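PDB 3W52: endonuclease 2 from Arabidopsis thaliana, which cleaves RNA and single-stranded DNA, and double-stranded DNA less readily, as a metal-dependent endonuclease of the S1/P1 type that leaves 5'-phosphorylated products. Local coordinates for residues T62-S67 with Y133-G138; G87-Y92 with K202-D207; G138-E143 with K150-H155. All coordinates share one frame; numbering follows the deposited sequence.

Contact 1 (T62-S67 with Y133-G138); sequences TPDACS and YASDKG. With ADE (adenine), chain E.
With CG set opposite its carbonyl carbon and beside its backbone N (chi1 -52°), Y133 brings its ring against T62-A65, while S135 holds OG between its backbone N and carbonyl carbon, turned to the D64 carboxylate. The ring receives D64 squarely over one face: D64 CA stands 3.7 Å from the centroid of the Y133 ring, close to the normal, a CH-pi contact. At the ring's edge, near its plane, sit T62 OG1 and A65 O, the latter 3.3 Å from Y133 CE1. D64 is the centre of an inverse gamma turn, closed by a weak bond from A65 N to P63 O. D64 OD1 accepts from S135 OG at 2.7 Å, on the syn side and 21° out of the carboxylate plane. Beside this, A134 N donates to T62 O at 3.0 Å in the carbonyl plane, almost straight at 172°. One water ties both bonds together, donating to T62 O and D64 OD1 and accepting from S135 N, so each of these two oxygens has two donors. The single parallel bridge of T62 with Y133 thus joins two surface loops: one follows strand 60-62, the other lies between helix 111-124 and strand 143-146 in the substrate-binding region. Helix 206-221 packs against T62 and Y133 through I214, and its C218 holds C66 by a disulfide.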
loop_
_atom_site.group_PDB
_atom_site.type_symbol
_atom_site.label_atom_id
_atom_site.label_comp_id
_atom_site.label_asym_id
_atom_site.label_seq_id
_atom_site.Cartn_x
_atom_site.Cartn_y
_atom_site.Cartn_z
ATOM N N THR A 62 -14.488 -5.859 -4.253
ATOM C CA THR A 62 -15.679 -5.074 -4.653
ATOM C C THR A 62 -16.426 -5.788 -5.804
ATOM O O THR A 62 -15.957 -6.791 -6.396
ATOM C CB THR A 62 -15.288 -3.692 -5.258
ATOM O OG1 THR A 62 -14.630 -3.934 -6.517
ATOM C CG2 THR A 62 -14.254 -2.954 -4.373
ATOM N N PRO A 63 -17.647 -5.302 -6.118
ATOM C CA PRO A 63 -18.389 -5.897 -7.240
ATOM C C PRO A 63 -17.622 -5.445 -8.496
ATOM O O PRO A 63 -16.715 -4.599 -8.410
ATOM C CB PRO A 63 -19.714 -5.138 -7.226
ATOM C CG PRO A 63 -19.908 -4.823 -5.751
ATOM C CD PRO A 63 -18.503 -4.440 -5.282
ATOM N N ASP A 64 -17.989 -5.959 -9.667
ATOM C CA ASP A 64 -17.345 -5.547 -10.901
ATOM C C ASP A 64 -17.835 -4.160 -11.332
ATOM O O ASP A 64 -18.682 -4.058 -12.208
ATOM C CB ASP A 64 -17.655 -6.519 -12.051
ATOM C CG ASP A 64 -17.120 -7.944 -11.831
ATOM O OD1 ASP A 64 -16.543 -8.300 -10.786
ATOM O OD2 ASP A 64 -17.332 -8.766 -12.767
ATOM N N ALA A 65 -17.302 -3.090 -10.747
ATOM C CA ALA A 65 -17.670 -1.711 -11.122
ATOM C C ALA A 65 -16.555 -0.850 -10.563
ATOM O O ALA A 65 -15.731 -1.396 -9.864
ATOM C CB ALA A 65 -19.019 -1.335 -10.508
ATOM N N CYS A 66 -16.494 0.459 -10.835
ATOM C CA CYS A 66 -15.372 1.278 -10.323
ATOM C C CYS A 66 -15.709 2.029 -9.060
ATOM O O CYS A 66 -15.148 3.079 -8.760
ATOM C CB CYS A 66 -14.858 2.276 -11.407
ATOM S SG CYS A 66 -14.582 1.295 -12.919
ATOM N N SER A 67 -16.471 1.360 -8.230
ATOM C CA SER A 67 -17.014 1.932 -7.029
ATOM C C SER A 67 -16.548 1.279 -5.733
ATOM O O SER A 67 -16.432 0.073 -5.682
ATOM C CB SER A 67 -18.538 1.694 -7.206
ATOM O OG SER A 67 -19.260 1.940 -6.084
ATOM N N TYR A 133 -11.795 -6.317 -7.898
ATOM C CA TYR A 133 -12.873 -7.294 -8.016
ATOM C C TYR A 133 -12.808 -8.616 -7.291
ATOM O O TYR A 133 -11.861 -9.372 -7.392
ATOM C CB TYR A 133 -13.166 -7.607 -9.497
ATOM C CG TYR A 133 -13.408 -6.412 -10.405
ATOM C CD1 TYR A 133 -13.662 -5.128 -9.895
ATOM C CD2 TYR A 133 -13.445 -6.595 -11.771
ATOM C CE1 TYR A 133 -13.948 -4.063 -10.739
ATOM C CE2 TYR A 133 -13.743 -5.543 -12.627
ATOM C CZ TYR A 133 -13.987 -4.291 -12.104
ATOM O OH TYR A 133 -14.231 -3.279 -12.991
ATOM N N ALA A 134 -13.869 -8.918 -6.569
ATOM C CA ALA A 134 -13.912 -10.217 -5.909
ATOM C C ALA A 134 -13.885 -11.329 -7.003
ATOM O O ALA A 134 -13.301 -12.404 -6.829
ATOM C CB ALA A 134 -15.241 -10.338 -5.096
ATOM N N SER A 135 -14.515 -11.050 -8.135
ATOM C CA SER A 135 -14.669 -12.080 -9.184
ATOM C C SER A 135 -13.360 -12.654 -9.782
ATOM O O SER A 135 -13.312 -13.826 -10.283
ATOM C CB SER A 135 -15.600 -11.515 -10.271
ATOM O OG SER A 135 -14.943 -10.426 -10.918
ATOM N N ASP A 136 -12.289 -11.861 -9.760
ATOM C CA ASP A 136 -10.998 -12.373 -10.222
ATOM C C ASP A 136 -9.932 -12.317 -9.091
ATOM O O ASP A 136 -8.740 -12.353 -9.359
ATOM C CB ASP A 136 -10.518 -11.667 -11.510
ATOM C CG ASP A 136 -10.591 -10.161 -11.427
ATOM O OD1 ASP A 136 -10.112 -9.605 -10.414
ATOM O OD2 ASP A 136 -11.148 -9.510 -12.367
ATOM N N LYS A 137 -10.411 -12.252 -7.844
ATOM C CA LYS A 137 -9.556 -12.250 -6.653
ATOM C C LYS A 137 -8.492 -11.193 -6.802
ATOM O O LYS A 137 -7.297 -11.463 -6.637
ATOM C CB LYS A 137 -8.911 -13.614 -6.496
ATOM C CG LYS A 137 -9.971 -14.736 -6.221
ATOM C CD LYS A 137 -9.274 -16.000 -5.756
ATOM C CE LYS A 137 -10.193 -17.210 -5.874
ATOM N NZ LYS A 137 -10.413 -17.666 -7.306
ATOM N N GLY A 138 -8.955 -9.997 -7.148
ATOM C CA GLY A 138 -8.029 -8.868 -7.300
ATOM C C GLY A 138 -6.976 -9.055 -8.378
ATOM O O GLY A 138 -5.810 -8.631 -8.215
HETATM N N9 ADE E . -4.370 -10.463 -2.445
HETATM C C8 ADE E . -4.498 -11.768 -1.983
HETATM N N7 ADE E . -5.723 -12.245 -2.092
HETATM C C5 ADE E . -6.446 -11.194 -2.655
HETATM C C6 ADE E . -7.785 -11.081 -3.012
HETATM N N6 ADE E . -8.658 -12.070 -2.858
HETATM N N1 ADE E . -8.202 -9.905 -3.540
HETATM C C2 ADE E . -7.290 -8.899 -3.691
HETATM N N3 ADE E . -5.999 -8.892 -3.389
HETATM C C4 ADE E . -5.632 -10.085 -2.867
HETATM O O HOH W 1 -16.463 -8.762 -8.364
#

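Contact 2 (G87-Y92 with K202-D207); sequences GAIYNY and KTACPD. With NAG (2-acetamido-2-deoxy-beta-D-glucopyranose), chain B.
This is a buried packing contact in the largely helical S1/P1 nuclease fold, in which helix 85-96 meets the N-terminal end of helix 206-221 and the loop leading into it. C205 occupies the N-cap position and P206 the first turn, and the evidence for packing lies mainly in the side chains of Y90 and P206. P206 CG sits over one face of the Y90 ring, 3.7 Å from its centroid and 15° off the normal, displaced toward the rim: a CH-pi contact. P206 CD adds a second touch, 3.6 Å from Y90 CE1. The preceding residue, I89, meets the same loop with both branches, CG2 lying 3.9 Å from A204 CB and CD1 reaching P206 CB, while F121 of helix 111-124 covers I89 from outside the pair. The carbonyl oxygen of A204, buried here beside Y90 CE1, has no polar partner in the model. Polar links run mostly through water: one joins Y90 O to T203 OG1, and another joins the Y90 hydroxyl to D207 N. N91 and Y92 turn from the loop toward the N-linked sugar, which N91 ND2 carries covalently and whose O6 is hydrogen-bonded to Y92 OH. D207 has a partner outside the pair, its OD1 being hydrogen-bonded to Y68 OH. Its carboxylate stands nearly upright to the Y90 ring, planes 86° apart, and a water that donates to D207 OD2 at 2.6 Å also binds Y90 OH.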
loop_
_atom_site.group_PDB
_atom_site.type_symbol
_atom_site.label_atom_id
_atom_site.label_comp_id
_atom_site.label_asym_id
_atom_site.label_seq_id
_atom_site.Cartn_x
_atom_site.Cartn_y
_atom_site.Cartn_z
ATOM N N GLY A 87 -10.955 -1.188 7.148
ATOM C CA GLY A 87 -11.270 -1.436 8.565
ATOM C C GLY A 87 -10.055 -1.730 9.434
ATOM O O GLY A 87 -10.058 -1.360 10.609
ATOM N N ALA A 88 -9.023 -2.374 8.874
ATOM C CA ALA A 88 -7.814 -2.675 9.624
ATOM C C ALA A 88 -7.098 -1.362 9.926
ATOM O O ALA A 88 -6.553 -1.175 11.022
ATOM C CB ALA A 88 -6.914 -3.558 8.817
ATOM N N ILE A 89 -7.072 -0.481 8.929
ATOM C CA ILE A 89 -6.384 0.776 9.167
ATOM C C ILE A 89 -7.082 1.590 10.297
ATOM O O ILE A 89 -6.430 2.188 11.172
ATOM C CB ILE A 89 -6.284 1.562 7.869
ATOM C CG1 ILE A 89 -5.194 0.900 6.969
ATOM C CG2 ILE A 89 -5.894 3.036 8.209
ATOM C CD1 ILE A 89 -5.171 1.513 5.488
ATOM N N TYR A 90 -8.398 1.633 10.288
ATOM C CA TYR A 90 -9.098 2.309 11.392
ATOM C C TYR A 90 -8.790 1.626 12.702
ATOM O O TYR A 90 -8.551 2.302 13.726
ATOM C CB TYR A 90 -10.603 2.274 11.198
ATOM C CG TYR A 90 -11.130 3.167 10.100
ATOM C CD1 TYR A 90 -10.872 4.545 10.105
ATOM C CD2 TYR A 90 -12.005 2.663 9.153
ATOM C CE1 TYR A 90 -11.486 5.383 9.197
ATOM C CE2 TYR A 90 -12.630 3.499 8.233
ATOM C CZ TYR A 90 -12.366 4.850 8.273
ATOM O OH TYR A 90 -13.054 5.651 7.416
ATOM N N ASN A 91 -8.805 0.284 12.696
ATOM C CA ASN A 91 -8.534 -0.466 13.936
ATOM C C ASN A 91 -7.166 -0.179 14.548
ATOM O O ASN A 91 -7.036 0.187 15.735
ATOM C CB ASN A 91 -8.675 -1.976 13.608
ATOM C CG ASN A 91 -8.396 -2.879 14.794
ATOM O OD1 ASN A 91 -8.734 -2.555 15.954
ATOM N ND2 ASN A 91 -7.779 -4.021 14.479
ATOM N N TYR A 92 -6.104 -0.352 13.752
ATOM C CA TYR A 92 -4.770 -0.202 14.268
ATOM C C TYR A 92 -4.373 1.249 14.515
ATOM O O TYR A 92 -3.570 1.532 15.420
ATOM C CB TYR A 92 -3.761 -0.952 13.364
ATOM C CG TYR A 92 -3.956 -2.446 13.444
ATOM C CD1 TYR A 92 -3.687 -3.148 14.638
ATOM C CD2 TYR A 92 -4.499 -3.147 12.373
ATOM C CE1 TYR A 92 -3.972 -4.532 14.732
ATOM C CE2 TYR A 92 -4.805 -4.553 12.459
ATOM C CZ TYR A 92 -4.532 -5.209 13.652
ATOM O OH TYR A 92 -4.836 -6.532 13.791
ATOM N N LYS A 202 -10.356 11.907 12.639
ATOM C CA LYS A 202 -9.541 11.845 13.845
ATOM C C LYS A 202 -8.158 11.245 13.602
ATOM O O LYS A 202 -7.120 11.694 14.145
ATOM C CB LYS A 202 -10.279 11.015 14.930
ATOM C CG LYS A 202 -11.812 11.217 14.980
ATOM C CD LYS A 202 -12.528 10.613 13.744
ATOM C CE LYS A 202 -14.022 10.895 13.718
ATOM N NZ LYS A 202 -14.657 10.476 12.414
ATOM N N THR A 203 -8.132 10.224 12.757
ATOM C CA THR A 203 -6.904 9.515 12.534
ATOM C C THR A 203 -6.458 9.373 11.110
ATOM O O THR A 203 -5.449 9.933 10.670
ATOM C CB THR A 203 -7.035 8.068 13.025
ATOM O OG1 THR A 203 -8.309 7.531 12.569
ATOM C CG2 THR A 203 -6.910 7.988 14.552
ATOM N N ALA A 204 -7.215 8.543 10.422
ATOM C CA ALA A 204 -6.882 8.194 9.070
ATOM C C ALA A 204 -8.112 8.259 8.195
ATOM O O ALA A 204 -9.235 8.194 8.696
ATOM C CB ALA A 204 -6.296 6.798 9.078
ATOM N N CYS A 205 -7.884 8.354 6.890
ATOM C CA CYS A 205 -8.954 8.491 5.881
ATOM C C CYS A 205 -8.855 7.371 4.829
ATOM O O CYS A 205 -8.896 7.648 3.645
ATOM C CB CYS A 205 -8.708 9.850 5.180
ATOM S SG CYS A 205 -9.384 11.218 6.153
ATOM N N PRO A 206 -8.784 6.078 5.249
ATOM C CA PRO A 206 -8.648 5.011 4.235
ATOM C C PRO A 206 -9.696 4.924 3.131
ATOM O O PRO A 206 -9.403 4.437 2.026
ATOM C CB PRO A 206 -8.575 3.719 5.066
ATOM C CG PRO A 206 -9.493 4.051 6.257
ATOM C CD PRO A 206 -9.069 5.520 6.582
ATOM N N ASP A 207 -10.929 5.358 3.399
ATOM C CA ASP A 207 -11.926 5.227 2.342
ATOM C C ASP A 207 -11.602 6.107 1.131
ATOM O O ASP A 207 -11.964 5.763 0.002
ATOM C CB ASP A 207 -13.319 5.528 2.894
ATOM C CG ASP A 207 -13.760 4.497 3.939
ATOM O OD1 ASP A 207 -13.245 3.348 4.015
ATOM O OD2 ASP A 207 -14.666 4.850 4.721
HETATM C C1 NAG B . -8.033 -5.230 15.255
HETATM C C2 NAG B . -8.519 -6.384 14.363
HETATM C C3 NAG B . -8.752 -7.615 15.318
HETATM C C4 NAG B . -7.500 -7.929 16.114
HETATM C C5 NAG B . -6.913 -6.691 16.800
HETATM C C6 NAG B . -5.506 -6.923 17.310
HETATM C C7 NAG B . -9.773 -5.436 12.475
HETATM C C8 NAG B . -8.465 -5.164 11.886
HETATM N N2 NAG B . -9.766 -5.994 13.707
HETATM O O3 NAG B . -9.141 -8.746 14.528
HETATM O O4 NAG B . -7.798 -8.875 17.178
HETATM O O5 NAG B . -6.830 -5.587 15.875
HETATM O O6 NAG B . -4.610 -7.460 16.326
HETATM O O7 NAG B . -10.824 -5.113 11.813
HETATM O O HOH W 2 -12.001 7.147 5.394
HETATM O O HOH W 3 -9.490 5.151 13.276
HETATM O O HOH W 4 -15.926 4.521 6.973
#

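Contact 3 (G138-E143 with K150-H155); sequences GGNTIE and KANLHH. With ZN (zinc ion), chain G; ADE (adenine), chain E; SO4 (sulfate ion), chain K.
The H154 imidazole carries the N140 amide over one face, N140 ND2 lying 3.3 Å above the H154 ring plane and toward its rim, the two planes 21° apart. At the edge G138 O lies in the ring plane and accepts from H154 ND1 at 2.8 Å, although the donor is tilted 26° from the carbonyl plane. N140 ND2 is itself bonded to K137 O, which helps keep the amide in place. The type I turn G139-I142 leads into an antiparallel, non-hydrogen-bonded pair, E143 with N152, and L153 N donates to I142 O at 2.9 Å. I142 and L153 run side by side, CB to CB 4.0 Å. N152 is the N-cap of helix 153-169: with CG held between its backbone N and carbonyl carbon (chi1 62°), its OD1 accepts from H155 N at 2.9 Å, from above the amide plane, while a water joins its ND2 to E143 OE2. A leucine here would probably leave H155 N without its capping acceptor and that water without its N152 donor, disturbing the start of the helix that carries H154. H154 NE2 binds zinc at 2.1 Å with H130 and D158, and adenine lies close to H154 CE1. The ND1 bond, together with the zinc bond, probably holds the ring's rotation with NE2 toward the metal, and would probably make the imidazole a stronger donor.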
loop_
_atom_site.group_PDB
_atom_site.type_symbol
_atom_site.label_atom_id
_atom_site.label_comp_id
_atom_site.label_asym_id
_atom_site.label_seq_id
_atom_site.Cartn_x
_atom_site.Cartn_y
_atom_site.Cartn_z
ATOM N N GLY A 138 -8.955 -9.997 -7.148
ATOM C CA GLY A 138 -8.029 -8.868 -7.300
ATOM C C GLY A 138 -6.976 -9.055 -8.378
ATOM O O GLY A 138 -5.810 -8.631 -8.215
ATOM N N GLY A 139 -7.374 -9.682 -9.489
ATOM C CA GLY A 139 -6.481 -9.915 -10.602
ATOM C C GLY A 139 -5.621 -11.159 -10.412
ATOM O O GLY A 139 -4.835 -11.497 -11.280
ATOM N N ASN A 140 -5.768 -11.862 -9.297
ATOM C CA ASN A 140 -4.941 -13.048 -9.098
ATOM C C ASN A 140 -5.259 -14.187 -10.070
ATOM O O ASN A 140 -4.371 -15.011 -10.366
ATOM C CB ASN A 140 -5.068 -13.553 -7.657
ATOM C CG ASN A 140 -4.105 -12.848 -6.711
ATOM O OD1 ASN A 140 -2.870 -13.117 -6.748
ATOM N ND2 ASN A 140 -4.636 -11.932 -5.871
ATOM N N THR A 141 -6.492 -14.209 -10.587
ATOM C CA THR A 141 -6.898 -15.249 -11.532
ATOM C C THR A 141 -6.738 -14.857 -12.988
ATOM O O THR A 141 -7.071 -15.640 -13.861
ATOM C CB THR A 141 -8.371 -15.721 -11.300
ATOM O OG1 THR A 141 -9.266 -14.643 -11.560
ATOM C CG2 THR A 141 -8.564 -16.128 -9.895
ATOM N N ILE A 142 -6.211 -13.646 -13.268
ATOM C CA ILE A 142 -5.980 -13.195 -14.640
ATOM C C ILE A 142 -4.542 -13.564 -14.993
ATOM O O ILE A 142 -3.608 -12.910 -14.546
ATOM C CB ILE A 142 -6.159 -11.688 -14.737
ATOM C CG1 ILE A 142 -7.582 -11.331 -14.310
ATOM C CG2 ILE A 142 -5.889 -11.220 -16.119
ATOM C CD1 ILE A 142 -7.896 -9.818 -14.437
ATOM N N GLU A 143 -4.384 -14.617 -15.787
ATOM C CA GLU A 143 -3.069 -15.131 -16.138
ATOM C C GLU A 143 -2.606 -14.573 -17.450
ATOM O O GLU A 143 -3.267 -14.740 -18.491
ATOM C CB GLU A 143 -3.126 -16.672 -16.214
ATOM C CG GLU A 143 -3.402 -17.352 -14.870
ATOM C CD GLU A 143 -2.196 -17.305 -13.914
ATOM O OE1 GLU A 143 -1.070 -16.902 -14.314
ATOM O OE2 GLU A 143 -2.360 -17.700 -12.747
ATOM N N LYS A 150 5.445 -16.301 -17.468
ATOM C CA LYS A 150 4.067 -16.356 -16.940
ATOM C C LYS A 150 3.922 -15.548 -15.631
ATOM O O LYS A 150 4.794 -15.591 -14.738
ATOM C CB LYS A 150 3.648 -17.806 -16.628
ATOM C CG LYS A 150 3.331 -18.673 -17.863
ATOM C CD LYS A 150 3.167 -20.123 -17.399
ATOM C CE LYS A 150 2.758 -21.047 -18.536
ATOM N NZ LYS A 150 3.462 -20.671 -19.809
ATOM N N ALA A 151 2.810 -14.821 -15.495
ATOM C CA ALA A 151 2.562 -14.070 -14.260
ATOM C C ALA A 151 1.051 -13.782 -14.198
ATOM O O ALA A 151 0.380 -13.827 -15.232
ATOM C CB ALA A 151 3.322 -12.733 -14.283
ATOM N N ASN A 152 0.543 -13.518 -13.010
ATOM C CA ASN A 152 -0.866 -13.096 -12.935
ATOM C C ASN A 152 -0.855 -11.565 -12.799
ATOM O O ASN A 152 0.152 -10.933 -12.403
ATOM C CB ASN A 152 -1.661 -13.800 -11.818
ATOM C CG ASN A 152 -1.149 -13.530 -10.472
ATOM O OD1 ASN A 152 -1.300 -12.442 -9.967
ATOM N ND2 ASN A 152 -0.533 -14.545 -9.837
ATOM N N LEU A 153 -1.986 -10.941 -13.106
ATOM C CA LEU A 153 -1.993 -9.484 -13.106
ATOM C C LEU A 153 -1.772 -8.905 -11.704
ATOM O O LEU A 153 -1.155 -7.812 -11.557
ATOM C CB LEU A 153 -3.327 -8.995 -13.725
ATOM C CG LEU A 153 -3.404 -7.492 -13.922
ATOM C CD1 LEU A 153 -2.422 -7.001 -14.999
ATOM C CD2 LEU A 153 -4.878 -7.122 -14.307
ATOM N N HIS A 154 -2.269 -9.577 -10.680
ATOM C CA HIS A 154 -2.083 -9.075 -9.318
ATOM C C HIS A 154 -0.581 -8.987 -9.001
ATOM O O HIS A 154 -0.115 -7.964 -8.486
ATOM C CB HIS A 154 -2.755 -9.941 -8.270
ATOM C CG HIS A 154 -2.726 -9.333 -6.896
ATOM N ND1 HIS A 154 -3.758 -8.557 -6.376
ATOM C CD2 HIS A 154 -1.739 -9.312 -5.972
ATOM C CE1 HIS A 154 -3.398 -8.107 -5.182
ATOM N NE2 HIS A 154 -2.172 -8.540 -4.924
ATOM N N HIS A 155 0.143 -10.038 -9.312
ATOM C CA HIS A 155 1.590 -10.088 -9.043
ATOM C C HIS A 155 2.362 -9.058 -9.855
ATOM O O HIS A 155 3.376 -8.523 -9.412
ATOM C CB HIS A 155 2.078 -11.514 -9.344
ATOM C CG HIS A 155 3.491 -11.762 -8.906
ATOM N ND1 HIS A 155 4.581 -11.504 -9.713
ATOM C CD2 HIS A 155 3.992 -12.218 -7.734
ATOM C CE1 HIS A 155 5.699 -11.789 -9.053
ATOM N NE2 HIS A 155 5.370 -12.227 -7.850
HETATM ZN ZN ZN G . -0.878 -8.210 -3.243
HETATM N N9 ADE E . -4.370 -10.463 -2.445
HETATM C C8 ADE E . -4.498 -11.768 -1.983
HETATM N N7 ADE E . -5.723 -12.245 -2.092
HETATM C C5 ADE E . -6.446 -11.194 -2.655
HETATM C C6 ADE E . -7.785 -11.081 -3.012
HETATM N N6 ADE E . -8.658 -12.070 -2.858
HETATM N N1 ADE E . -8.202 -9.905 -3.540
HETATM C C2 ADE E . -7.290 -8.899 -3.691
HETATM N N3 ADE E . -5.999 -8.892 -3.389
HETATM C C4 ADE E . -5.632 -10.085 -2.867
HETATM S S SO4 K . 7.641 -19.548 -17.252
HETATM O O1 SO4 K . 6.924 -20.828 -17.483
HETATM O O2 SO4 K . 7.604 -19.226 -15.831
HETATM O O3 SO4 K . 6.996 -18.534 -18.088
HETATM O O4 SO4 K . 9.058 -19.727 -17.649
HETATM O O HOH W 5 -0.438 -12.851 -6.804
HETATM O O HOH W 6 -0.153 -17.039 -11.389
HETATM O O HOH W 7 -1.410 -10.180 -2.476
#

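How the contacts relate
From the N terminus, the chain first lays down 62-67 and then helix 85-96, before either has met its partner. Contact 1 closes first, when 133-138 returns past helix 111-124. Contact 3 follows in series, a short hairpin closure sharing G138 with contact 1, and the two touch where D136 O lies 3.2 Å from T141 N. Contact 2 closes last, at 202-207: its loop crosses that of contact 1 and encloses contact 3. Contacts 1 and 3 both touch the bound adenine, whereas contact 2 lies across the chain's centre from contact 3, their centres about 28 Å apart. Helix 206-221 links contacts 1 and 2, beginning in one and packing on the other.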